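Local structure of probable transcriptional regulator (Vibrio vulnificus, 4GHJ) at residues R40-Q43 and A44-N47; A62-T65 and V66-E70; I82-L86 and D87-Q91. The protein probably regulates transcription by binding DNA through a helix-turn-helix domain like those of the XRE family. One frame throughout, in Å; residues are numbered along the deposited sequence. Where two conformers were deposited one is given.

Contact 1: R40-Q43 and A44-N47; sequences RLKQ and ARLN
Leu46 reaches back over the preceding turn of its helix and lies against both Lys42 and Gln43. Its CG is set anti to the carbonyl carbon (chi1 -67°), which brings Leu46 CG to 3.3 Å from Lys42 O, and the CD1 branch then touches both longer side chains. Leu46 CD1 meets the amide end of Gln43, with Gln43 OE1 3.5 Å away, although this holds for one of two modelled conformers of the glutamine and is doubtful to that extent. Leu46 CD1 also touches the aliphatic stem of Lys42, at CG and CE, each 4.1 Å away. Lys42 CG is touched as well by Arg45 NH2, which approaches to 3.9 Å.

Arg45 starts out extended but turns at chi3 (65°), folding its guanidinium so that Leu46 CG sits above one face, displaced toward the rim. The head group is held from outside these residues: NE forms a salt bridge with Glu70 and NH1 donates to the carbonyl of Leu50, so several bonds restrict its rotation. Arg40 leaves the helix in a different direction; its guanidinium pairs with Glu36 and also donates to the carbonyls of Ile92 and Phe95 of the second subunit.

Beneath the side chains, four successive i to i+4 bonds run from Ala44 N to Arg40 O through to Asn47 N to Gln43 O, both of these outer ones 2.9 Å long. Asn47 folds over the last of these acceptors, its CG 3.0 Å from Gln43 O. The arrangement is that of regular alpha-helix with side chains packed at i to i+3 and i to i+4 spacing, here in the C-terminal part of helix 30-47 of the helix-turn-helix domain.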
ATOM      1  N   ARG B  40      -4.228  11.222  -3.400  1.00 20.51           N
ATOM      2  CA  ARG B  40      -3.115  11.196  -4.386  1.00 21.40           C
ATOM      3  C   ARG B  40      -3.467  10.303  -5.572  1.00 21.32           C
ATOM      4  O   ARG B  40      -3.151  10.621  -6.737  1.00 20.20           O
ATOM      5  CB  ARG B  40      -1.821  10.715  -3.726  1.00 23.65           C
ATOM      6  CG  ARG B  40      -1.263  11.650  -2.653  1.00 28.17           C
ATOM      7  CD  ARG B  40      -0.011  11.030  -1.989  1.00 31.98           C
ATOM      8  NE  ARG B  40       0.404  11.699  -0.752  1.00 34.09           N
ATOM      9  CZ  ARG B  40       1.389  11.265   0.037  1.00 37.14           C
ATOM     10  NH1 ARG B  40       2.092  10.175  -0.286  1.00 32.81           N
ATOM     11  NH2 ARG B  40       1.677  11.915   1.159  1.00 41.20           N
ATOM     12  N   LEU B  41      -4.165   9.195  -5.299  1.00 21.31           N
ATOM     13  CA  LEU B  41      -4.587   8.290  -6.369  1.00 20.79           C
ATOM     14  C   LEU B  41      -5.592   9.034  -7.249  1.00 20.62           C
ATOM     15  O   LEU B  41      -5.528   8.943  -8.477  1.00 20.54           O
ATOM     16  CB  LEU B  41      -5.202   6.992  -5.819  1.00 21.21           C
ATOM     17  CG  LEU B  41      -4.331   5.890  -5.193  1.00 23.60           C
ATOM     18  CD1 LEU B  41      -5.245   4.835  -4.513  1.00 23.16           C
ATOM     19  CD2 LEU B  41      -3.429   5.212  -6.229  1.00 22.39           C
ATOM     20  N   LYS B  42      -6.542   9.736  -6.613  1.00 19.72           N
ATOM     21  CA  LYS B  42      -7.522  10.545  -7.340  1.00 20.88           C
ATOM     22  C   LYS B  42      -6.847  11.592  -8.250  1.00 21.98           C
ATOM     23  O   LYS B  42      -7.203  11.693  -9.426  1.00 23.01           O
ATOM     24  CB  LYS B  42      -8.501  11.233  -6.376  1.00 21.69           C
ATOM     25  CG  LYS B  42      -9.458  12.227  -7.018  1.00 26.06           C
ATOM     26  CD  LYS B  42     -10.383  12.879  -5.973  1.00 29.49           C
ATOM     27  CE  LYS B  42     -11.330  13.851  -6.634  1.00 32.61           C
ATOM     28  NZ  LYS B  42     -12.030  14.690  -5.641  1.00 35.32           N
ATOM     29  N   GLN B  43      -5.903  12.359  -7.721  0.50 22.23           N
ATOM     30  CA  GLN B  43      -5.249  13.402  -8.533  0.50 22.89           C
ATOM     31  C   GLN B  43      -4.336  12.824  -9.634  0.50 22.83           C
ATOM     32  O   GLN B  43      -4.179  13.439 -10.692  0.50 22.04           O
ATOM     33  CB  GLN B  43      -4.516  14.408  -7.652  0.50 24.91           C
ATOM     34  CG  GLN B  43      -5.436  15.120  -6.647  0.50 24.17           C
ATOM     35  CD  GLN B  43      -6.635  15.840  -7.304  0.50 27.93           C
ATOM     36  OE1 GLN B  43      -6.552  16.340  -8.429  0.50 28.93           O
ATOM     37  NE2 GLN B  43      -7.733  15.923  -6.573  0.50 25.65           N
ATOM     38  N   ALA B  44      -3.742  11.656  -9.393  1.00 21.97           N
ATOM     39  CA  ALA B  44      -2.935  10.979 -10.432  1.00 21.83           C
ATOM     40  C   ALA B  44      -3.870  10.592 -11.594  1.00 21.09           C
ATOM     41  O   ALA B  44      -3.536  10.759 -12.757  1.00 22.68           O
ATOM     42  CB  ALA B  44      -2.212   9.744  -9.864  1.00 20.85           C
ATOM     43  N   ARG B  45      -5.062  10.089 -11.261  1.00 19.97           N
ATOM     44  CA  ARG B  45      -6.064   9.718 -12.258  1.00 20.60           C
ATOM     45  C   ARG B  45      -6.563  10.916 -13.082  1.00 23.45           C
ATOM     46  O   ARG B  45      -6.708  10.837 -14.320  1.00 24.98           O
ATOM     47  CB  ARG B  45      -7.250   9.040 -11.553  1.00 19.65           C
ATOM     48  CG  ARG B  45      -8.431   8.818 -12.447  1.00 23.67           C
ATOM     49  CD  ARG B  45      -9.579   8.125 -11.758  1.00 20.75           C
ATOM     50  NE  ARG B  45     -10.193   8.894 -10.668  1.00 21.20           N
ATOM     51  CZ  ARG B  45     -11.089   9.870 -10.818  1.00 22.12           C
ATOM     52  NH1 ARG B  45     -11.481  10.271 -12.029  1.00 21.50           N
ATOM     53  NH2 ARG B  45     -11.609  10.464  -9.742  1.00 24.17           N
ATOM     54  N   LEU B  46      -6.823  12.024 -12.391  1.00 25.04           N
ATOM     55  CA  LEU B  46      -7.312  13.256 -13.020  1.00 26.36           C
ATOM     56  C   LEU B  46      -6.243  13.866 -13.925  1.00 27.54           C
ATOM     57  O   LEU B  46      -6.546  14.342 -15.014  1.00 28.03           O
ATOM     58  CB  LEU B  46      -7.766  14.257 -11.950  1.00 25.44           C
ATOM     59  CG  LEU B  46      -9.003  13.867 -11.119  1.00 26.69           C
ATOM     60  CD1 LEU B  46      -9.314  14.968 -10.048  1.00 27.50           C
ATOM     61  CD2 LEU B  46     -10.221  13.635 -12.011  1.00 25.84           C
ATOM     62  N   ASN B  47      -4.990  13.800 -13.491  1.00 28.19           N
ATOM     63  CA  ASN B  47      -3.876  14.286 -14.296  1.00 30.52           C
ATOM     64  C   ASN B  47      -3.699  13.489 -15.594  1.00 30.97           C
ATOM     65  O   ASN B  47      -3.110  13.985 -16.551  1.00 30.93           O
ATOM     66  CB  ASN B  47      -2.584  14.292 -13.474  1.00 32.54           C
ATOM     67  CG  ASN B  47      -2.602  15.357 -12.384  1.00 37.82           C
ATOM     68  OD1 ASN B  47      -3.400  16.295 -12.442  1.00 42.37           O
ATOM     69  ND2 ASN B  47      -1.731  15.213 -11.384  1.00 43.64           N
TER

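Contact 2: A62-T65 and V66-E70; sequences ARKT and VLNAE
Ala62 takes the N-cap position, in an extended conformation (psi 148°), and from Arg63 onward the backbone is helical. The first turn is bonded loosely: Val66 N makes weak bonds to two carbonyls, Ala62 O at 3.4 Å and Arg63 O at 3.0 Å. Regular i to i+4 bonding then sets in. Leu67 N donates to Arg63 O, which also takes the weak bond from Val66 N; Asn68 N reaches Lys64 O at 2.9 Å, and Ala69 N bonds to Thr65 O.

Among the side chains, Arg63 and Leu67 lie one turn apart on the same side of the helix. Arg63 stays extended from CG to NE and turns only at its last torsion (chi4 -84°), which brings NH1 to 3.8 Å from Leu67 CD1, obliquely to the guanidinium plane. Its NE makes a weak hydrogen bond to Ser53, tying this flank to helix 52-59. Lys64 and Asn68 form the next pair: Lys64 CG is 3.9 Å from Asn68 ND2, and bends at chi3 and chi4 curl the lysine tail round, leaving NZ 4.2 Å from that same amide nitrogen. Asn68 CG also lies over the preceding turn, 3.4 Å from Lys64 O.

Val66 packs on Gln52 and Ala56 of helix 52-59, while Ala69 meets Ile82 of helix 76-85; Glu70 closes the segment, its carboxylate bonded to Arg45 and Gln52. A short helix following helix 52-59 across a tight turn, with Val66 and Ala69 in the core and Lys64 and Asn68 on the outer side, is consistent with the recognition helix of an XRE-type helix-turn-helix.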
ATOM      1  N   ALA B  62     -14.284  -3.539 -10.253  1.00 32.99           N
ATOM      2  CA  ALA B  62     -15.517  -2.767 -10.142  1.00 33.88           C
ATOM      3  C   ALA B  62     -15.245  -1.285  -9.952  1.00 30.92           C
ATOM      4  O   ALA B  62     -14.248  -0.883  -9.333  1.00 27.41           O
ATOM      5  CB  ALA B  62     -16.368  -3.279  -8.986  1.00 35.95           C
ATOM      6  N   ARG B  63     -16.153  -0.480 -10.473  1.00 30.69           N
ATOM      7  CA  ARG B  63     -16.082   0.960 -10.308  1.00 30.64           C
ATOM      8  C   ARG B  63     -16.078   1.336  -8.822  1.00 29.97           C
ATOM      9  O   ARG B  63     -15.308   2.199  -8.390  1.00 27.56           O
ATOM     10  CB  ARG B  63     -17.266   1.624 -10.986  1.00 33.04           C
ATOM     11  CG  ARG B  63     -17.229   3.138 -10.906  1.00 36.33           C
ATOM     12  CD  ARG B  63     -18.422   3.772 -11.580  1.00 41.83           C
ATOM     13  NE  ARG B  63     -18.276   5.231 -11.649  1.00 48.69           N
ATOM     14  CZ  ARG B  63     -18.596   6.088 -10.676  1.00 51.97           C
ATOM     15  NH1 ARG B  63     -19.095   5.659  -9.523  1.00 54.22           N
ATOM     16  NH2 ARG B  63     -18.417   7.393 -10.863  1.00 53.72           N
ATOM     17  N   LYS B  64     -16.929   0.683  -8.036  1.00 31.47           N
ATOM     18  CA  LYS B  64     -17.015   1.019  -6.624  1.00 32.51           C
ATOM     19  C   LYS B  64     -15.682   0.750  -5.915  1.00 28.68           C
ATOM     20  O   LYS B  64     -15.359   1.403  -4.938  1.00 28.52           O
ATOM     21  CB  LYS B  64     -18.175   0.282  -5.947  1.00 35.57           C
ATOM     22  CG  LYS B  64     -18.407   0.688  -4.476  1.00 41.20           C
ATOM     23  CD  LYS B  64     -19.785   0.258  -3.948  1.00 52.34           C
ATOM     24  CE  LYS B  64     -19.944  -1.259  -3.780  1.00 57.56           C
ATOM     25  NZ  LYS B  64     -19.096  -1.816  -2.680  1.00 59.91           N
ATOM     26  N   THR B  65     -14.911  -0.211  -6.414  1.00 27.42           N
ATOM     27  CA  THR B  65     -13.633  -0.550  -5.792  1.00 24.55           C
ATOM     28  C   THR B  65     -12.662   0.611  -5.958  1.00 22.43           C
ATOM     29  O   THR B  65     -11.902   0.930  -5.042  1.00 20.56           O
ATOM     30  CB  THR B  65     -13.092  -1.853  -6.389  1.00 26.13           C
ATOM     31  OG1 THR B  65     -14.082  -2.880  -6.208  1.00 28.20           O
ATOM     32  CG2 THR B  65     -11.801  -2.269  -5.738  1.00 23.09           C
ATOM     33  N   VAL B  66     -12.723   1.273  -7.113  1.00 22.27           N
ATOM     34  CA  VAL B  66     -11.868   2.431  -7.383  1.00 20.95           C
ATOM     35  C   VAL B  66     -12.335   3.626  -6.531  1.00 21.61           C
ATOM     36  O   VAL B  66     -11.529   4.360  -5.952  1.00 21.28           O
ATOM     37  CB  VAL B  66     -11.867   2.791  -8.892  1.00 21.20           C
ATOM     38  CG1 VAL B  66     -11.120   4.130  -9.149  1.00 20.50           C
ATOM     39  CG2 VAL B  66     -11.277   1.655  -9.698  1.00 23.25           C
ATOM     40  N   LEU B  67     -13.646   3.812  -6.465  1.00 25.58           N
ATOM     41  CA  LEU B  67     -14.239   4.899  -5.683  1.00 24.35           C
ATOM     42  C   LEU B  67     -13.797   4.795  -4.217  1.00 22.29           C
ATOM     43  O   LEU B  67     -13.326   5.782  -3.635  1.00 21.61           O
ATOM     44  CB  LEU B  67     -15.759   4.855  -5.852  1.00 26.40           C
ATOM     45  CG  LEU B  67     -16.657   5.908  -5.186  1.00 30.18           C
ATOM     46  CD1 LEU B  67     -18.066   5.886  -5.839  1.00 33.30           C
ATOM     47  CD2 LEU B  67     -16.760   5.667  -3.707  1.00 31.24           C
ATOM     48  N   ASN B  68     -13.896   3.590  -3.642  1.00 20.63           N
ATOM     49  CA  ASN B  68     -13.454   3.357  -2.283  1.00 21.06           C
ATOM     50  C   ASN B  68     -11.962   3.565  -2.077  1.00 19.57           C
ATOM     51  O   ASN B  68     -11.557   4.056  -1.030  1.00 20.64           O
ATOM     52  CB  ASN B  68     -13.845   1.948  -1.796  1.00 23.18           C
ATOM     53  CG  ASN B  68     -15.342   1.813  -1.531  1.00 26.79           C
ATOM     54  OD1 ASN B  68     -16.013   2.800  -1.295  1.00 34.34           O
ATOM     55  ND2 ASN B  68     -15.862   0.581  -1.562  1.00 32.56           N
ATOM     56  N   ALA B  69     -11.149   3.186  -3.071  1.00 19.89           N
ATOM     57  CA  ALA B  69      -9.708   3.344  -2.985  1.00 17.41           C
ATOM     58  C   ALA B  69      -9.313   4.821  -2.894  1.00 20.31           C
ATOM     59  O   ALA B  69      -8.382   5.199  -2.161  1.00 16.56           O
ATOM     60  CB  ALA B  69      -9.019   2.661  -4.196  1.00 19.20           C
ATOM     61  N   GLU B  70     -10.034   5.676  -3.619  1.00 19.61           N
ATOM     62  CA  GLU B  70      -9.729   7.099  -3.602  1.00 20.20           C
ATOM     63  C   GLU B  70     -10.155   7.765  -2.266  1.00 21.50           C
ATOM     64  O   GLU B  70      -9.870   8.922  -2.025  1.00 19.07           O
ATOM     65  CB  GLU B  70     -10.325   7.782  -4.840  1.00 21.36           C
ATOM     66  CG  GLU B  70      -9.563   7.353  -6.098  1.00 22.99           C
ATOM     67  CD  GLU B  70     -10.046   7.984  -7.376  1.00 26.49           C
ATOM     68  OE1 GLU B  70     -10.967   8.854  -7.360  1.00 25.87           O
ATOM     69  OE2 GLU B  70      -9.462   7.598  -8.415  1.00 27.25           O
TER

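Contact 3: I82-L86 and D87-Q91; sequences ILMAL and DLTEQ
Leu83 O accepts the main bond of this turn, from Leu88 N at 2.7 Å with an N-H...O angle of 161°. The neighbouring acceptor, Met84 O, takes Asp87 N at 3.1 Å, from well above the carbonyl plane, not along a lone pair. Leu86 N bonds back to Ile82 O and more weakly to Leu83 O, which thus serves two donors as the helix closes. Leu86 O turns to Arg48, whose NE gives it a weak hydrogen bond.

Leu83 and Leu88 cross at about a right angle, with Leu83 CD2 4.0 Å from Leu88 CB, and Leu88 CD1 rests on the CB of Leu86. Beyond the turn, Gln91 N donates to Leu88 O at 3.0 Å as the 3-10 segment begins, and Gln91 OE1 accepts from the backbone N of Ile96 of the second subunit. Asp87, with positive phi (57°), breaks the helical conformation and turns the chain away, and its i to i+3 bond together with the longer-span bond from Leu88 defines a Schellman motif at the C-terminal end of helix 76-85.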
ATOM      1  N   ILE B  82      -4.506  -0.635  -9.547  1.00 21.21           N
ATOM      2  CA  ILE B  82      -4.852   0.759  -9.893  1.00 19.28           C
ATOM      3  C   ILE B  82      -3.613   1.500 -10.368  1.00 20.90           C
ATOM      4  O   ILE B  82      -3.667   2.197 -11.387  1.00 21.90           O
ATOM      5  CB  ILE B  82      -5.569   1.487  -8.734  1.00 18.33           C
ATOM      6  CG1 ILE B  82      -6.928   0.814  -8.469  1.00 18.25           C
ATOM      7  CG2 ILE B  82      -5.764   3.003  -9.020  1.00 21.04           C
ATOM      8  CD1 ILE B  82      -7.726   1.402  -7.245  1.00 19.61           C
ATOM      9  N   LEU B  83      -2.492   1.333  -9.663  1.00 19.31           N
ATOM     10  CA  LEU B  83      -1.221   1.931 -10.099  1.00 20.98           C
ATOM     11  C   LEU B  83      -0.811   1.443 -11.505  1.00 21.82           C
ATOM     12  O   LEU B  83      -0.304   2.239 -12.322  1.00 23.22           O
ATOM     13  CB  LEU B  83      -0.097   1.654  -9.118  1.00 20.58           C
ATOM     14  CG  LEU B  83      -0.161   2.313  -7.743  1.00 22.26           C
ATOM     15  CD1 LEU B  83       0.973   1.759  -6.874  1.00 21.75           C
ATOM     16  CD2 LEU B  83      -0.087   3.808  -7.857  1.00 22.50           C
HETATM   17  N   MSE B  84      -1.002   0.153 -11.762  0.70 21.53           N
HETATM   18  CA  MSE B  84      -0.690  -0.439 -13.073  0.70 23.03           C
HETATM   19  C   MSE B  84      -1.566   0.191 -14.176  0.70 23.18           C
HETATM   20  O   MSE B  84      -1.081   0.493 -15.262  0.70 23.50           O
HETATM   21  CB  MSE B  84      -0.889  -1.955 -13.024  0.70 23.87           C
HETATM   22  CG  MSE B  84       0.110  -2.698 -12.116  0.70 26.08           C
HETATM   23 SE   MSE B  84      -0.347  -4.574 -11.860  0.70 28.45          SE
HETATM   24  CE  MSE B  84      -0.301  -5.146 -13.718  0.70 30.26           C
ATOM     25  N   ALA B  85      -2.849   0.399 -13.872  1.00 23.60           N
ATOM     26  CA  ALA B  85      -3.789   1.051 -14.808  1.00 25.34           C
ATOM     27  C   ALA B  85      -3.356   2.497 -15.122  1.00 25.18           C
ATOM     28  O   ALA B  85      -3.566   2.956 -16.202  1.00 25.85           O
ATOM     29  CB  ALA B  85      -5.224   1.020 -14.256  1.00 26.19           C
ATOM     30  N   LEU B  86      -2.736   3.186 -14.163  1.00 23.60           N
ATOM     31  CA  LEU B  86      -2.251   4.553 -14.346  1.00 24.32           C
ATOM     32  C   LEU B  86      -0.788   4.614 -14.851  1.00 24.87           C
ATOM     33  O   LEU B  86      -0.217   5.695 -14.977  1.00 25.36           O
ATOM     34  CB  LEU B  86      -2.360   5.306 -13.014  1.00 23.16           C
ATOM     35  CG  LEU B  86      -3.752   5.431 -12.410  1.00 24.56           C
ATOM     36  CD1 LEU B  86      -3.682   6.009 -10.996  1.00 26.18           C
ATOM     37  CD2 LEU B  86      -4.632   6.283 -13.305  1.00 26.71           C
ATOM     38  N   ASP B  87      -0.191   3.455 -15.124  1.00 26.21           N
ATOM     39  CA  ASP B  87       1.210   3.356 -15.550  1.00 27.42           C
ATOM     40  C   ASP B  87       2.108   4.005 -14.479  1.00 26.95           C
ATOM     41  O   ASP B  87       2.984   4.821 -14.781  1.00 28.86           O
ATOM     42  CB  ASP B  87       1.427   4.011 -16.920  1.00 31.43           C
ATOM     43  CG  ASP B  87       2.785   3.674 -17.521  1.00 36.70           C
ATOM     44  OD1 ASP B  87       3.372   2.615 -17.165  1.00 39.95           O
ATOM     45  OD2 ASP B  87       3.261   4.458 -18.356  1.00 45.14           O
ATOM     46  N   LEU B  88       1.848   3.652 -13.222  1.00 24.31           N
ATOM     47  CA  LEU B  88       2.598   4.159 -12.062  1.00 22.92           C
ATOM     48  C   LEU B  88       3.088   3.000 -11.165  1.00 23.45           C
ATOM     49  O   LEU B  88       3.412   3.202  -9.995  1.00 21.59           O
ATOM     50  CB  LEU B  88       1.703   5.109 -11.247  1.00 21.45           C
ATOM     51  CG  LEU B  88       1.439   6.502 -11.817  1.00 24.88           C
ATOM     52  CD1 LEU B  88       0.449   7.303 -10.959  1.00 26.76           C
ATOM     53  CD2 LEU B  88       2.766   7.259 -11.937  1.00 25.87           C
ATOM     54  N   THR B  89       3.171   1.799 -11.727  1.00 23.23           N
ATOM     55  CA  THR B  89       3.554   0.609 -10.957  1.00 24.35           C
ATOM     56  C   THR B  89       4.848   0.778 -10.145  1.00 26.10           C
ATOM     57  O   THR B  89       4.894   0.382  -8.981  1.00 25.99           O
ATOM     58  CB  THR B  89       3.693  -0.636 -11.868  1.00 27.80           C
ATOM     59  OG1 THR B  89       2.620  -0.672 -12.810  1.00 27.74           O
ATOM     60  CG2 THR B  89       3.714  -1.944 -11.013  1.00 28.27           C
ATOM     61  N   GLU B  90       5.879   1.396 -10.736  1.00 30.95           N
ATOM     62  CA  GLU B  90       7.176   1.597 -10.037  1.00 31.80           C
ATOM     63  C   GLU B  90       7.088   2.461  -8.770  1.00 29.54           C
ATOM     64  O   GLU B  90       7.941   2.369  -7.878  1.00 27.32           O
ATOM     65  CB  GLU B  90       8.217   2.208 -10.963  1.00 34.20           C
ATOM     66  CG  GLU B  90       8.584   1.377 -12.185  1.00 43.68           C
ATOM     67  CD  GLU B  90       9.650   2.055 -13.053  1.00 55.59           C
ATOM     68  OE1 GLU B  90      10.475   2.823 -12.498  1.00 60.15           O
ATOM     69  OE2 GLU B  90       9.683   1.803 -14.280  1.00 62.74           O
ATOM     70  N   GLN B  91       6.062   3.306  -8.689  1.00 29.22           N
ATOM     71  CA  GLN B  91       5.840   4.106  -7.494  1.00 27.42           C
ATOM     72  C   GLN B  91       5.694   3.222  -6.246  1.00 24.92           C
ATOM     73  O   GLN B  91       5.925   3.693  -5.143  1.00 24.54           O
ATOM     74  CB  GLN B  91       4.598   4.982  -7.656  1.00 28.24           C
ATOM     75  CG  GLN B  91       4.786   6.122  -8.640  1.00 32.43           C
ATOM     76  CD  GLN B  91       5.684   7.217  -8.083  1.00 38.73           C
ATOM     77  OE1 GLN B  91       5.440   7.770  -6.988  1.00 34.38           O
ATOM     78  NE2 GLN B  91       6.732   7.539  -8.829  1.00 42.69           N
TER

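In the fold
The three contacts follow one another along the chain, on helix 30-47, helix 63-69 and the end of helix 76-85, all within the helix-turn-helix domain. Contacts 1 and 3 have centres about 11 Å apart and meet through apolar side chains, Leu41 CD2 lying 4.0 Å from Leu83 CD2 and Ala44 CB 3.8 Å from Leu88 CD1. Contacts 1 and 2, about 13 Å apart, are joined by the salt bridge between Arg45 and Glu70. Contacts 2 and 3 are about 15 Å apart, yet Val66 CA comes within 4.3 Å of Ile82 CD1. The helices therefore share one core; contacts 1 and 3 also face the second subunit, whereas contact 2, on the probable recognition helix, does not.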